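Long-range contacts in 2-nitropropane dioxygenase (Streptomyces ansochromogenes, PDB 3BW2), which probably uses FMN and molecular oxygen to denitrify alkyl nitronates oxidatively, with propionate 3-nitronate as the presumed natural substrate: residues G20-P25 with S246-P251; G38-G43 with Q52-L57; G221-V226 with A342-A347; T238-T243 with L331-L336; R254-P259 with R326-L331. All blocks are in the same frame, centred on the assembly; numbering follows the deposited sequence.

Overall arrangement
All five contacts belong to the FMN-binding TIM barrel. Interaction 4 carries T238 and L241, which touch the cofactor, and its L241 side chain packs against V22 and A248 of interaction 1, centres 11 Å apart. Interaction 1 meets interaction 2 through P25 on helix 47-60 and S23 on A41; the side chains of V22 and A41 each come to about 4 Å from FMN. Interaction 5 adjoins interaction 4: they share L331, and A242 packs on L256 and A328. Interaction 3 lies furthest out, yet the salt bridge E343 OE1 to R329 NH1, 2.7 Å, ties it to interaction 5, and both reach the second subunit.

Interaction 1 of 5, residues G20-P25 with S246-P251; sequences GGVSVP and SGAPGP
Two loops of the TIM barrel meet close to the flavin: the one between strand 13-15 and helix 25-33, carrying V22, and the one leading into helix 250-255, carrying G247. A single direct hydrogen bond joins them. G247 N donates a hydrogen bond to V22 O over 2.8 Å, nearly straight at 172° and lying in the carbonyl plane on a lone pair. G21 O sits over the same glycine, 3.3 Å from G247 CA in a CA-H...O contact, and a CB on G247 would clash with that oxygen. Close backbone packing is thus possible because G247 has no side chain. V22 then spreads its two methyls along the other loop. CG1, anti to the backbone N (chi1 173°), lies 3.5 Å from S246 OG, while CG2 rests 3.9 Å from A248 CB. S246 OG is itself occupied: it accepts from A248 N, closing an ST turn, and is hydrogen-bonded to L241 O. L241 of helix 238-241 also packs against V22 and A248. At the G20 end a water bridges the loops, donating to G20 O at 2.9 Å and to G247 O at 2.8 Å.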
# COMPACT_ATOMS: atom_id res chain seq x y z
N GLY A 20 -11.78 -21.63 4.58
CA GLY A 20 -13.17 -21.34 4.89
C GLY A 20 -14.13 -21.81 3.81
O GLY A 20 -15.24 -21.29 3.70
N GLY A 21 -13.70 -22.78 3.01
CA GLY A 21 -14.55 -23.31 1.96
C GLY A 21 -14.62 -22.49 0.69
O GLY A 21 -15.48 -22.71 -0.15
N VAL A 22 -13.71 -21.53 0.54
CA VAL A 22 -13.71 -20.69 -0.65
C VAL A 22 -13.07 -21.38 -1.85
O VAL A 22 -13.71 -21.57 -2.88
CB VAL A 22 -13.00 -19.35 -0.38
CG1 VAL A 22 -12.84 -18.56 -1.68
CG2 VAL A 22 -13.79 -18.54 0.64
N SER A 23 -11.80 -21.76 -1.71
CA SER A 23 -11.10 -22.40 -2.82
C SER A 23 -11.26 -23.92 -2.87
O SER A 23 -10.35 -24.67 -2.53
CB SER A 23 -9.61 -22.02 -2.78
OG SER A 23 -9.08 -22.17 -1.49
N VAL A 24 -12.42 -24.36 -3.33
CA VAL A 24 -12.74 -25.77 -3.46
C VAL A 24 -12.10 -26.34 -4.73
O VAL A 24 -11.66 -25.59 -5.60
CB VAL A 24 -14.26 -25.98 -3.49
CG1 VAL A 24 -14.86 -25.57 -2.15
CG2 VAL A 24 -14.88 -25.14 -4.62
N PRO A 25 -12.04 -27.68 -4.86
CA PRO A 25 -11.45 -28.31 -6.05
C PRO A 25 -11.93 -27.72 -7.37
O PRO A 25 -11.13 -27.49 -8.28
CB PRO A 25 -11.84 -29.78 -5.89
CG PRO A 25 -11.79 -29.97 -4.41
CD PRO A 25 -12.48 -28.71 -3.89
N SER A 246 -16.00 -20.35 -6.92
CA SER A 246 -15.66 -20.01 -5.54
C SER A 246 -16.76 -20.48 -4.61
O SER A 246 -17.94 -20.30 -4.90
CB SER A 246 -15.47 -18.50 -5.37
OG SER A 246 -15.48 -18.17 -4.00
N GLY A 247 -16.36 -21.05 -3.48
CA GLY A 247 -17.35 -21.54 -2.54
C GLY A 247 -17.69 -20.52 -1.46
O GLY A 247 -18.31 -20.87 -0.46
N ALA A 248 -17.27 -19.27 -1.66
CA ALA A 248 -17.56 -18.22 -0.69
C ALA A 248 -19.07 -18.02 -0.60
O ALA A 248 -19.76 -18.07 -1.60
CB ALA A 248 -16.88 -16.92 -1.10
N PRO A 249 -19.59 -17.79 0.62
CA PRO A 249 -21.02 -17.58 0.83
C PRO A 249 -21.55 -16.44 -0.03
O PRO A 249 -20.83 -15.47 -0.31
CB PRO A 249 -21.10 -17.26 2.32
CG PRO A 249 -19.97 -18.05 2.89
CD PRO A 249 -18.86 -17.77 1.90
N GLY A 250 -22.81 -16.55 -0.44
CA GLY A 250 -23.42 -15.53 -1.27
C GLY A 250 -23.35 -14.13 -0.67
O GLY A 250 -23.06 -13.17 -1.39
N PRO A 251 -23.61 -13.98 0.64
CA PRO A 251 -23.54 -12.65 1.26
C PRO A 251 -22.13 -12.07 1.19
O PRO A 251 -21.94 -10.84 1.18
CB PRO A 251 -23.99 -12.91 2.70
CG PRO A 251 -24.89 -14.09 2.56
CD PRO A 251 -24.15 -14.97 1.59
O HOH W 1 -17.76 -20.97 2.28

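Interaction 2 of 5, residues G38-G43 with Q52-L57; sequences GFLAAG and QEIKRL
L40 on strand 38-41 points at helix 47-60 and carries most of this contact, within the beta-alpha-beta unit completed by strand 65-70. The short strand and helix segments run nearly antiparallel, at 157°, with their axes 9.6 Å apart. L40 CG, anti to the carbonyl carbon (chi1 -73°), lies 3.8 Å from L57 CD2, and the two side chains slide past each other in opposite directions. Its CD1 reaches the helix backbone, 3.7 Å from I54 N, and also touches I54 CG1. The other methyl, CD2, lies 3.9 Å from E53 OE1, alongside the acid. An alanine at L40 would probably open a gap between strand and helix, leaving L57 CD2 and I54 CG1 without the leucine methyls and methine they pack on. Next comes A41, whose backbone meets E53 through water. One water accepts from A41 N at 2.8 Å and lies 2.6 Å from E53 OE1, one of several acceptors in reach; a second donates to E53 OE1 at 2.8 Å and, weakly, to A41 O. The chemistry is divided: a leucine-centred apolar joint beside a carboxylate oxygen with two waters within hydrogen-bonding distance, which are likely to stabilise a negative charge there.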
# COMPACT_ATOMS: atom_id res chain seq x y z
N GLY A 38 -3.93 -23.27 -9.92
CA GLY A 38 -5.01 -23.37 -8.96
C GLY A 38 -4.44 -23.76 -7.60
O GLY A 38 -3.38 -24.39 -7.53
N PHE A 39 -5.14 -23.40 -6.53
CA PHE A 39 -4.68 -23.71 -5.19
C PHE A 39 -5.78 -24.25 -4.28
O PHE A 39 -6.94 -23.83 -4.35
CB PHE A 39 -4.11 -22.45 -4.52
CG PHE A 39 -2.63 -22.50 -4.28
CD1 PHE A 39 -1.75 -21.87 -5.16
CD2 PHE A 39 -2.12 -23.17 -3.18
CE1 PHE A 39 -0.38 -21.91 -4.94
CE2 PHE A 39 -0.74 -23.21 -2.95
CZ PHE A 39 0.13 -22.58 -3.83
N LEU A 40 -5.39 -25.18 -3.41
CA LEU A 40 -6.31 -25.74 -2.43
C LEU A 40 -5.84 -25.16 -1.10
O LEU A 40 -4.65 -24.88 -0.91
CB LEU A 40 -6.20 -27.27 -2.38
CG LEU A 40 -6.78 -28.08 -3.54
CD1 LEU A 40 -6.50 -29.56 -3.30
CD2 LEU A 40 -8.28 -27.83 -3.64
N ALA A 41 -6.78 -24.96 -0.18
CA ALA A 41 -6.45 -24.41 1.13
C ALA A 41 -6.62 -25.50 2.17
O ALA A 41 -7.71 -26.03 2.35
CB ALA A 41 -7.38 -23.24 1.45
N ALA A 42 -5.54 -25.85 2.87
CA ALA A 42 -5.61 -26.88 3.90
C ALA A 42 -5.86 -26.25 5.27
O ALA A 42 -6.07 -26.95 6.27
CB ALA A 42 -4.32 -27.71 3.91
N GLY A 43 -5.85 -24.92 5.32
CA GLY A 43 -6.07 -24.21 6.56
C GLY A 43 -7.40 -24.56 7.21
O GLY A 43 -8.45 -24.51 6.57
N GLN A 52 -8.68 -35.49 0.78
CA GLN A 52 -9.83 -35.76 -0.08
C GLN A 52 -9.92 -34.72 -1.20
O GLN A 52 -10.25 -35.07 -2.34
CB GLN A 52 -11.13 -35.76 0.73
CG GLN A 52 -11.18 -36.81 1.83
CD GLN A 52 -10.76 -38.18 1.34
OE1 GLN A 52 -11.32 -38.70 0.38
NE2 GLN A 52 -9.77 -38.78 2.01
N GLU A 53 -9.64 -33.46 -0.90
CA GLU A 53 -9.70 -32.43 -1.93
C GLU A 53 -8.60 -32.64 -2.96
O GLU A 53 -8.80 -32.46 -4.16
CB GLU A 53 -9.58 -31.03 -1.32
CG GLU A 53 -10.78 -30.60 -0.49
CD GLU A 53 -10.86 -29.09 -0.36
OE1 GLU A 53 -9.80 -28.45 -0.15
OE2 GLU A 53 -11.97 -28.54 -0.47
N ILE A 54 -7.41 -33.02 -2.49
CA ILE A 54 -6.30 -33.27 -3.39
C ILE A 54 -6.68 -34.36 -4.39
O ILE A 54 -6.47 -34.22 -5.59
CB ILE A 54 -5.03 -33.70 -2.61
CG1 ILE A 54 -4.49 -32.51 -1.82
CG2 ILE A 54 -3.97 -34.23 -3.57
CD1 ILE A 54 -3.36 -32.85 -0.87
N LYS A 55 -7.26 -35.45 -3.89
CA LYS A 55 -7.68 -36.54 -4.77
C LYS A 55 -8.76 -36.05 -5.73
O LYS A 55 -8.74 -36.35 -6.92
CB LYS A 55 -8.22 -37.70 -3.94
CG LYS A 55 -7.16 -38.42 -3.12
CD LYS A 55 -7.76 -39.61 -2.40
CE LYS A 55 -6.70 -40.45 -1.71
NZ LYS A 55 -7.27 -41.68 -1.09
N ARG A 56 -9.71 -35.29 -5.20
CA ARG A 56 -10.81 -34.74 -5.98
C ARG A 56 -10.26 -33.93 -7.15
O ARG A 56 -10.64 -34.13 -8.31
CB ARG A 56 -11.66 -33.84 -5.09
CG ARG A 56 -12.92 -33.29 -5.73
CD ARG A 56 -14.09 -34.24 -5.56
NE ARG A 56 -14.53 -34.80 -6.83
CZ ARG A 56 -15.07 -34.08 -7.81
NH1 ARG A 56 -15.44 -34.68 -8.94
NH2 ARG A 56 -15.24 -32.77 -7.67
N LEU A 57 -9.35 -33.02 -6.85
CA LEU A 57 -8.75 -32.15 -7.85
C LEU A 57 -7.97 -32.90 -8.93
O LEU A 57 -8.02 -32.53 -10.10
CB LEU A 57 -7.83 -31.14 -7.16
CG LEU A 57 -7.20 -30.07 -8.06
CD1 LEU A 57 -8.28 -29.33 -8.83
CD2 LEU A 57 -6.40 -29.12 -7.19
O HOH W 2 -9.39 -25.88 -0.64
O HOH W 3 -7.32 -28.69 1.22

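Interaction 3 of 5, residues G221-V226 with A342-A347; sequences GQIAAV and AELAEA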
# COMPACT_ATOMS: atom_id res chain seq x y z
N GLY A 221 -3.59 -5.49 -16.12
CA GLY A 221 -2.60 -4.42 -16.15
C GLY A 221 -1.77 -4.38 -14.88
O GLY A 221 -0.60 -3.99 -14.90
N GLN A 222 -2.39 -4.77 -13.77
CA GLN A 222 -1.70 -4.80 -12.50
C GLN A 222 -0.75 -6.00 -12.49
O GLN A 222 0.29 -5.97 -11.83
CB GLN A 222 -2.70 -4.90 -11.35
CG GLN A 222 -3.49 -3.63 -11.14
CD GLN A 222 -4.65 -3.81 -10.18
OE1 GLN A 222 -5.60 -4.53 -10.48
NE2 GLN A 222 -4.57 -3.17 -9.02
N ILE A 223 -1.10 -7.04 -13.23
CA ILE A 223 -0.23 -8.21 -13.32
C ILE A 223 1.01 -7.78 -14.09
O ILE A 223 2.14 -8.10 -13.71
CB ILE A 223 -0.94 -9.39 -14.03
CG1 ILE A 223 -2.14 -9.86 -13.20
CG2 ILE A 223 0.05 -10.54 -14.22
CD1 ILE A 223 -2.94 -11.01 -13.81
N ALA A 224 0.81 -7.03 -15.17
CA ALA A 224 1.93 -6.54 -15.97
C ALA A 224 2.78 -5.63 -15.09
O ALA A 224 4.01 -5.62 -15.19
CB ALA A 224 1.42 -5.76 -17.18
N ALA A 225 2.11 -4.86 -14.24
CA ALA A 225 2.80 -3.95 -13.34
C ALA A 225 3.77 -4.69 -12.42
O ALA A 225 4.94 -4.31 -12.34
CB ALA A 225 1.78 -3.17 -12.50
N VAL A 226 3.30 -5.73 -11.74
CA VAL A 226 4.18 -6.46 -10.83
C VAL A 226 5.31 -7.18 -11.57
O VAL A 226 6.41 -7.33 -11.03
CB VAL A 226 3.41 -7.48 -9.96
CG1 VAL A 226 2.40 -6.74 -9.09
CG2 VAL A 226 2.71 -8.52 -10.83
N ALA A 342 -5.89 -11.42 -21.35
CA ALA A 342 -6.06 -10.43 -22.41
C ALA A 342 -5.63 -9.05 -21.93
O ALA A 342 -5.00 -8.29 -22.67
CB ALA A 342 -7.51 -10.39 -22.86
N GLU A 343 -5.97 -8.72 -20.69
CA GLU A 343 -5.61 -7.43 -20.13
C GLU A 343 -4.09 -7.35 -19.97
O GLU A 343 -3.48 -6.31 -20.21
CB GLU A 343 -6.32 -7.22 -18.79
CG GLU A 343 -7.82 -6.99 -18.94
CD GLU A 343 -8.57 -6.98 -17.62
OE1 GLU A 343 -9.74 -6.57 -17.61
OE2 GLU A 343 -7.99 -7.40 -16.59
N LEU A 344 -3.50 -8.47 -19.58
CA LEU A 344 -2.05 -8.56 -19.42
C LEU A 344 -1.37 -8.29 -20.75
O LEU A 344 -0.46 -7.46 -20.84
CB LEU A 344 -1.66 -9.96 -18.93
CG LEU A 344 -0.17 -10.31 -18.92
CD1 LEU A 344 0.58 -9.35 -18.02
CD2 LEU A 344 0.02 -11.74 -18.45
N ALA A 345 -1.81 -8.98 -21.80
CA ALA A 345 -1.23 -8.81 -23.12
C ALA A 345 -1.40 -7.37 -23.59
O ALA A 345 -0.48 -6.77 -24.13
CB ALA A 345 -1.90 -9.76 -24.11
N GLU A 346 -2.59 -6.81 -23.37
CA GLU A 346 -2.88 -5.44 -23.77
C GLU A 346 -1.92 -4.47 -23.09
O GLU A 346 -1.43 -3.53 -23.71
CB GLU A 346 -4.32 -5.09 -23.43
CG GLU A 346 -4.64 -3.61 -23.56
CD GLU A 346 -6.05 -3.28 -23.12
OE1 GLU A 346 -6.46 -3.72 -22.02
OE2 GLU A 346 -6.76 -2.57 -23.88
N ALA A 347 -1.67 -4.69 -21.80
CA ALA A 347 -0.76 -3.82 -21.05
C ALA A 347 0.67 -3.99 -21.54
O ALA A 347 1.41 -3.01 -21.64
CB ALA A 347 -0.85 -4.13 -19.55
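The segments 221-226 and 342-347 of helices 220-228 and 333-350 cross at -57°, with their axes 7.8 Å apart, and the backbones come nearest at G221 and A347, whose CA atoms are 5.3 Å apart. The residues at the closest approach are small. A347 CB points at the other helix and touches two residues a turn apart: it lies 3.8 Å from G221 CA and 3.7 Å from A224 CB. The methyl rests directly on the backbone at G221. L344, one turn earlier on helix 333-350, supplies the longer reach. Its CG is anti to the backbone N (chi1 170°), and beyond it CD1 bears on A224, 3.7 Å from A224 N and 3.8 Å from A224 CB. The same methyl meets I223 CG2 at 4.0 Å, where the two side chains cross at about a right angle.

In the TIM barrel, helix 220-228 is the connection between strands 211-214 and 233-236, so this contact lays the C-terminal helix against the outside of the barrel. I223 also packs inward on A234 of strand 233-236, which links the helix pair to the barrel wall. On the flank of the contact E343 brings CB to 4.2 Å from G221 N. Its carboxylate is held elsewhere, OE1 in a salt bridge to R329 and OE2 accepting from G220 N just before the segment. The second subunit adjoins this region: Q222 NE2 donates to L197 O of that subunit, and A347 packs on A228 of the same neighbouring chain.

Interaction 4 of 5, residues T238-T243 with L331-L336; sequences TAFLAT and LPAGRL. With FMN (flavin mononucleotide), chain B.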
# COMPACT_ATOMS: atom_id res chain seq x y z
N THR A 238 -9.00 -12.23 -3.80
CA THR A 238 -10.29 -11.55 -3.96
C THR A 238 -10.87 -11.62 -5.38
O THR A 238 -12.07 -11.80 -5.55
CB THR A 238 -10.19 -10.06 -3.52
OG1 THR A 238 -9.81 -10.01 -2.13
CG2 THR A 238 -11.53 -9.35 -3.70
N ALA A 239 -10.02 -11.48 -6.39
CA ALA A 239 -10.50 -11.55 -7.77
C ALA A 239 -11.17 -12.90 -8.06
O ALA A 239 -12.15 -12.96 -8.80
CB ALA A 239 -9.34 -11.32 -8.74
N PHE A 240 -10.66 -13.97 -7.46
CA PHE A 240 -11.26 -15.30 -7.68
C PHE A 240 -12.37 -15.63 -6.68
O PHE A 240 -13.18 -16.52 -6.93
CB PHE A 240 -10.17 -16.38 -7.62
CG PHE A 240 -9.34 -16.45 -8.87
CD1 PHE A 240 -9.87 -16.97 -10.04
CD2 PHE A 240 -8.04 -15.95 -8.89
CE1 PHE A 240 -9.12 -17.00 -11.22
CE2 PHE A 240 -7.28 -15.97 -10.06
CZ PHE A 240 -7.83 -16.50 -11.23
N LEU A 241 -12.40 -14.91 -5.57
CA LEU A 241 -13.41 -15.11 -4.53
C LEU A 241 -14.80 -14.88 -5.11
O LEU A 241 -15.77 -15.53 -4.72
CB LEU A 241 -13.16 -14.13 -3.37
CG LEU A 241 -14.04 -14.19 -2.12
CD1 LEU A 241 -13.88 -15.52 -1.43
CD2 LEU A 241 -13.61 -13.08 -1.17
N ALA A 242 -14.86 -13.96 -6.06
CA ALA A 242 -16.11 -13.58 -6.71
C ALA A 242 -16.57 -14.46 -7.87
O ALA A 242 -17.69 -14.29 -8.37
CB ALA A 242 -15.99 -12.13 -7.19
N THR A 243 -15.73 -15.40 -8.30
CA THR A 243 -16.09 -16.27 -9.42
C THR A 243 -17.11 -17.35 -9.04
O THR A 243 -17.29 -17.66 -7.86
CB THR A 243 -14.84 -16.95 -10.05
OG1 THR A 243 -14.19 -17.79 -9.09
CG2 THR A 243 -13.85 -15.90 -10.53
N LEU A 331 -18.04 -14.20 -12.74
CA LEU A 331 -18.11 -15.05 -13.92
C LEU A 331 -17.30 -16.30 -13.63
O LEU A 331 -16.68 -16.39 -12.57
CB LEU A 331 -17.53 -14.31 -15.13
CG LEU A 331 -16.30 -13.43 -14.92
CD1 LEU A 331 -15.18 -14.21 -14.27
CD2 LEU A 331 -15.84 -12.88 -16.25
N PRO A 332 -17.29 -17.28 -14.55
CA PRO A 332 -16.52 -18.51 -14.30
C PRO A 332 -15.04 -18.16 -14.14
O PRO A 332 -14.53 -17.27 -14.82
CB PRO A 332 -16.78 -19.34 -15.56
CG PRO A 332 -18.16 -18.89 -15.98
CD PRO A 332 -18.08 -17.40 -15.79
N ALA A 333 -14.36 -18.86 -13.24
CA ALA A 333 -12.95 -18.61 -12.99
C ALA A 333 -12.12 -18.75 -14.27
O ALA A 333 -11.18 -17.98 -14.49
CB ALA A 333 -12.43 -19.56 -11.93
N GLY A 334 -12.47 -19.72 -15.10
CA GLY A 334 -11.75 -19.92 -16.34
C GLY A 334 -11.84 -18.71 -17.26
O GLY A 334 -10.87 -18.34 -17.92
N ARG A 335 -13.02 -18.09 -17.29
CA ARG A 335 -13.21 -16.92 -18.13
C ARG A 335 -12.46 -15.72 -17.54
O ARG A 335 -11.97 -14.86 -18.27
CB ARG A 335 -14.71 -16.60 -18.27
CG ARG A 335 -15.57 -17.77 -18.75
CD ARG A 335 -14.97 -18.51 -19.95
NE ARG A 335 -14.80 -17.67 -21.14
CZ ARG A 335 -15.77 -17.36 -22.00
NH1 ARG A 335 -17.01 -17.82 -21.83
NH2 ARG A 335 -15.50 -16.59 -23.05
N LEU A 336 -12.36 -15.68 -16.21
CA LEU A 336 -11.64 -14.58 -15.55
C LEU A 336 -10.15 -14.66 -15.90
O LEU A 336 -9.49 -13.64 -16.07
CB LEU A 336 -11.80 -14.66 -14.03
CG LEU A 336 -10.95 -13.65 -13.24
CD1 LEU A 336 -11.34 -12.22 -13.63
CD2 LEU A 336 -11.15 -13.87 -11.75
N1 FMN B . -3.54 -17.06 2.13
C2 FMN B . -3.03 -18.29 2.58
O2 FMN B . -1.82 -18.51 2.50
N3 FMN B . -3.86 -19.26 3.11
C4 FMN B . -5.23 -19.08 3.23
O4 FMN B . -5.94 -19.98 3.70
C4A FMN B . -5.78 -17.85 2.77
N5 FMN B . -7.15 -17.62 2.83
C5A FMN B . -7.72 -16.43 2.35
C6 FMN B . -9.12 -16.25 2.41
C7 FMN B . -9.76 -15.05 1.93
C7M FMN B . -11.17 -15.31 1.33
C8 FMN B . -8.88 -14.07 1.35
C8M FMN B . -9.30 -13.13 0.22
C9 FMN B . -7.46 -14.23 1.31
C9A FMN B . -6.87 -15.42 1.80
N10 FMN B . -5.46 -15.63 1.76
C10 FMN B . -4.91 -16.84 2.22
C1' FMN B . -4.51 -14.50 1.36
C2' FMN B . -4.11 -14.73 -0.12
O2' FMN B . -3.05 -15.67 -0.16
C3' FMN B . -3.59 -13.43 -0.82
O3' FMN B . -2.48 -12.98 -0.03
C4' FMN B . -4.62 -12.29 -0.91
O4' FMN B . -5.84 -12.85 -1.38
C5' FMN B . -4.13 -11.18 -1.88
O5' FMN B . -5.09 -10.09 -1.99
P FMN B . -6.36 -9.98 -3.02
O1P FMN B . -5.53 -10.73 -4.01
O2P FMN B . -6.17 -8.51 -2.72
O3P FMN B . -7.09 -10.82 -1.98
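F240 O is gripped by two donors from T243, which faces L331 and A333 across the contact: T243 OG1 at 2.7 Å, tilted 15° from the carbonyl plane, and T243 N at 3.1 Å. The hydroxyl reaches that carbonyl because OG1 stands between the backbone N and the carbonyl carbon (chi1 62°). CG2 consequently lies anti to the carbonyl carbon and packs on L336 CD2 at 3.6 Å, while T243 CB sits 3.2 Å from L331 O. A valine at T243 would remove the hydroxyl and probably leave F240 O with just the backbone donor of this pair, setting the side chain freer to turn away from L336.

L336 CD2 is wedged among three residues. It lies 3.2 Å from A239 O and over one face of the F240 ring, 4.0 Å from the centroid and offset toward the rim, in a CH-pi contact. At the ring edge, in plane, A333 O comes to 4.0 Å from F240 CE1.

Helix 238-241, carrying A239 and F240, is the short helix that follows strand 233-236 in the TIM barrel, with its N-terminus at the FMN phosphate. T238 N donates to FMN O3P at 3.0 Å, and T238 OG1 donates to the same oxygen; G237 N is also hydrogen-bonded to the cofactor. The helix N-terminus is likely to offset part of the phosphate charge. L241 touches the dimethylbenzene edge of the flavin, its two methyls near FMN C7M. Helix 25-33 packs on the contact as well, V31 on F240 and L27 and A30 on A333.

Interaction 5 of 5, residues R254-P259 with R326-L331; sequences RALTDP and RMAREL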
# COMPACT_ATOMS: atom_id res chain seq x y z
N ARG A 254 -21.60 -11.03 -2.50
CA ARG A 254 -22.42 -9.84 -2.73
C ARG A 254 -21.82 -8.57 -2.11
O ARG A 254 -21.90 -7.49 -2.69
CB ARG A 254 -23.84 -10.06 -2.19
CG ARG A 254 -24.66 -11.07 -3.00
CD ARG A 254 -26.14 -11.05 -2.65
NE ARG A 254 -26.44 -11.70 -1.37
CZ ARG A 254 -26.56 -13.01 -1.21
NH1 ARG A 254 -26.42 -13.83 -2.24
NH2 ARG A 254 -26.84 -13.51 -0.02
N ALA A 255 -21.22 -8.72 -0.93
CA ALA A 255 -20.63 -7.60 -0.22
C ALA A 255 -19.50 -6.90 -0.97
O ALA A 255 -19.35 -5.68 -0.88
CB ALA A 255 -20.15 -8.06 1.16
N LEU A 256 -18.71 -7.67 -1.71
CA LEU A 256 -17.56 -7.14 -2.45
C LEU A 256 -17.87 -5.90 -3.28
O LEU A 256 -17.06 -4.97 -3.33
CB LEU A 256 -16.98 -8.21 -3.37
CG LEU A 256 -16.46 -9.51 -2.73
CD1 LEU A 256 -15.86 -10.39 -3.82
CD2 LEU A 256 -15.41 -9.21 -1.67
N THR A 257 -19.02 -5.87 -3.94
CA THR A 257 -19.38 -4.74 -4.78
C THR A 257 -20.51 -3.90 -4.21
O THR A 257 -20.99 -2.96 -4.86
CB THR A 257 -19.76 -5.20 -6.19
OG1 THR A 257 -20.83 -6.14 -6.10
CG2 THR A 257 -18.56 -5.86 -6.87
N ASP A 258 -20.94 -4.22 -2.99
CA ASP A 258 -22.03 -3.50 -2.33
C ASP A 258 -21.52 -2.16 -1.80
O ASP A 258 -20.64 -2.12 -0.94
CB ASP A 258 -22.58 -4.32 -1.17
CG ASP A 258 -23.74 -3.64 -0.47
OD1 ASP A 258 -23.89 -2.41 -0.61
OD2 ASP A 258 -24.50 -4.34 0.22
N PRO A 259 -22.07 -1.04 -2.29
CA PRO A 259 -21.67 0.30 -1.85
C PRO A 259 -21.69 0.47 -0.34
O PRO A 259 -20.98 1.30 0.21
CB PRO A 259 -22.68 1.21 -2.55
CG PRO A 259 -22.95 0.48 -3.82
CD PRO A 259 -23.10 -0.95 -3.35
N ARG A 326 -13.89 -3.75 -4.93
CA ARG A 326 -14.92 -3.13 -5.77
C ARG A 326 -14.78 -3.45 -7.25
O ARG A 326 -15.73 -3.27 -8.02
CB ARG A 326 -14.92 -1.61 -5.53
CG ARG A 326 -15.59 -1.22 -4.20
CD ARG A 326 -15.02 0.05 -3.58
NE ARG A 326 -15.22 1.24 -4.41
CZ ARG A 326 -14.95 2.48 -4.02
NH1 ARG A 326 -14.45 2.72 -2.82
NH2 ARG A 326 -15.15 3.49 -4.86
N MET A 327 -13.60 -3.95 -7.65
CA MET A 327 -13.36 -4.31 -9.05
C MET A 327 -13.61 -5.80 -9.31
O MET A 327 -13.29 -6.31 -10.38
CB MET A 327 -11.91 -3.98 -9.43
CG MET A 327 -11.47 -2.56 -9.13
SD MET A 327 -9.73 -2.23 -9.56
CE MET A 327 -9.92 -1.72 -11.25
N ALA A 328 -14.19 -6.48 -8.33
CA ALA A 328 -14.48 -7.91 -8.48
C ALA A 328 -15.44 -8.17 -9.63
O ALA A 328 -16.38 -7.41 -9.86
CB ALA A 328 -15.04 -8.47 -7.19
N ARG A 329 -15.20 -9.25 -10.36
CA ARG A 329 -16.05 -9.62 -11.49
C ARG A 329 -16.64 -11.01 -11.28
O ARG A 329 -15.93 -11.96 -10.95
CB ARG A 329 -15.23 -9.54 -12.79
CG ARG A 329 -14.83 -8.11 -13.15
CD ARG A 329 -14.01 -8.01 -14.44
NE ARG A 329 -12.60 -8.32 -14.23
CZ ARG A 329 -11.64 -8.04 -15.12
NH1 ARG A 329 -11.95 -7.45 -16.27
NH2 ARG A 329 -10.37 -8.33 -14.85
N GLU A 330 -17.96 -11.13 -11.46
CA GLU A 330 -18.66 -12.39 -11.27
C GLU A 330 -18.86 -13.18 -12.55
O GLU A 330 -19.74 -12.88 -13.35
CB GLU A 330 -20.03 -12.14 -10.63
CG GLU A 330 -19.98 -11.41 -9.30
CD GLU A 330 -21.36 -11.04 -8.79
OE1 GLU A 330 -22.08 -10.32 -9.52
OE2 GLU A 330 -21.72 -11.46 -7.68
N LEU A 331 -18.04 -14.20 -12.74
CA LEU A 331 -18.11 -15.05 -13.92
C LEU A 331 -17.30 -16.30 -13.63
O LEU A 331 -16.68 -16.39 -12.57
CB LEU A 331 -17.53 -14.31 -15.13
CG LEU A 331 -16.30 -13.43 -14.92
CD1 LEU A 331 -15.18 -14.21 -14.27
CD2 LEU A 331 -15.84 -12.88 -16.25
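L256 has CG anti to the carbonyl carbon (chi1 -59°), and beyond it CD1 meets A328 CB at 4.0 Å. In T257, chi1 of 57° sets OG1 between the backbone N and the carbonyl carbon and leaves CG2 anti to the latter. From there the methyl lies 4.0 Å from R326 O and also 4.0 Å from A328 O. R326 approaches through its backbone and the root of its side chain, with L256 O at 3.7 Å from R326 CA and the CG nearby. No hydrogen bond joins the segments, so shape and van der Waals contact alone connect them directly. Within 254-259 a type I turn from A255 to D258, closed by D258 N to A255 O at 3.0 Å, presents L256 and T257 at its corner. The guanidinium of R326 leaves the contact and forms a salt bridge from NH2 to E156 of the second subunit. The pairing joins this turn, next to helix 250-255, to the loop before helix 333-350. A242, just after helix 238-241, packs on both L256 and A328, and from the same loop as A328 the R329 side chain packs on L336, V339 and L340 of helix 333-350.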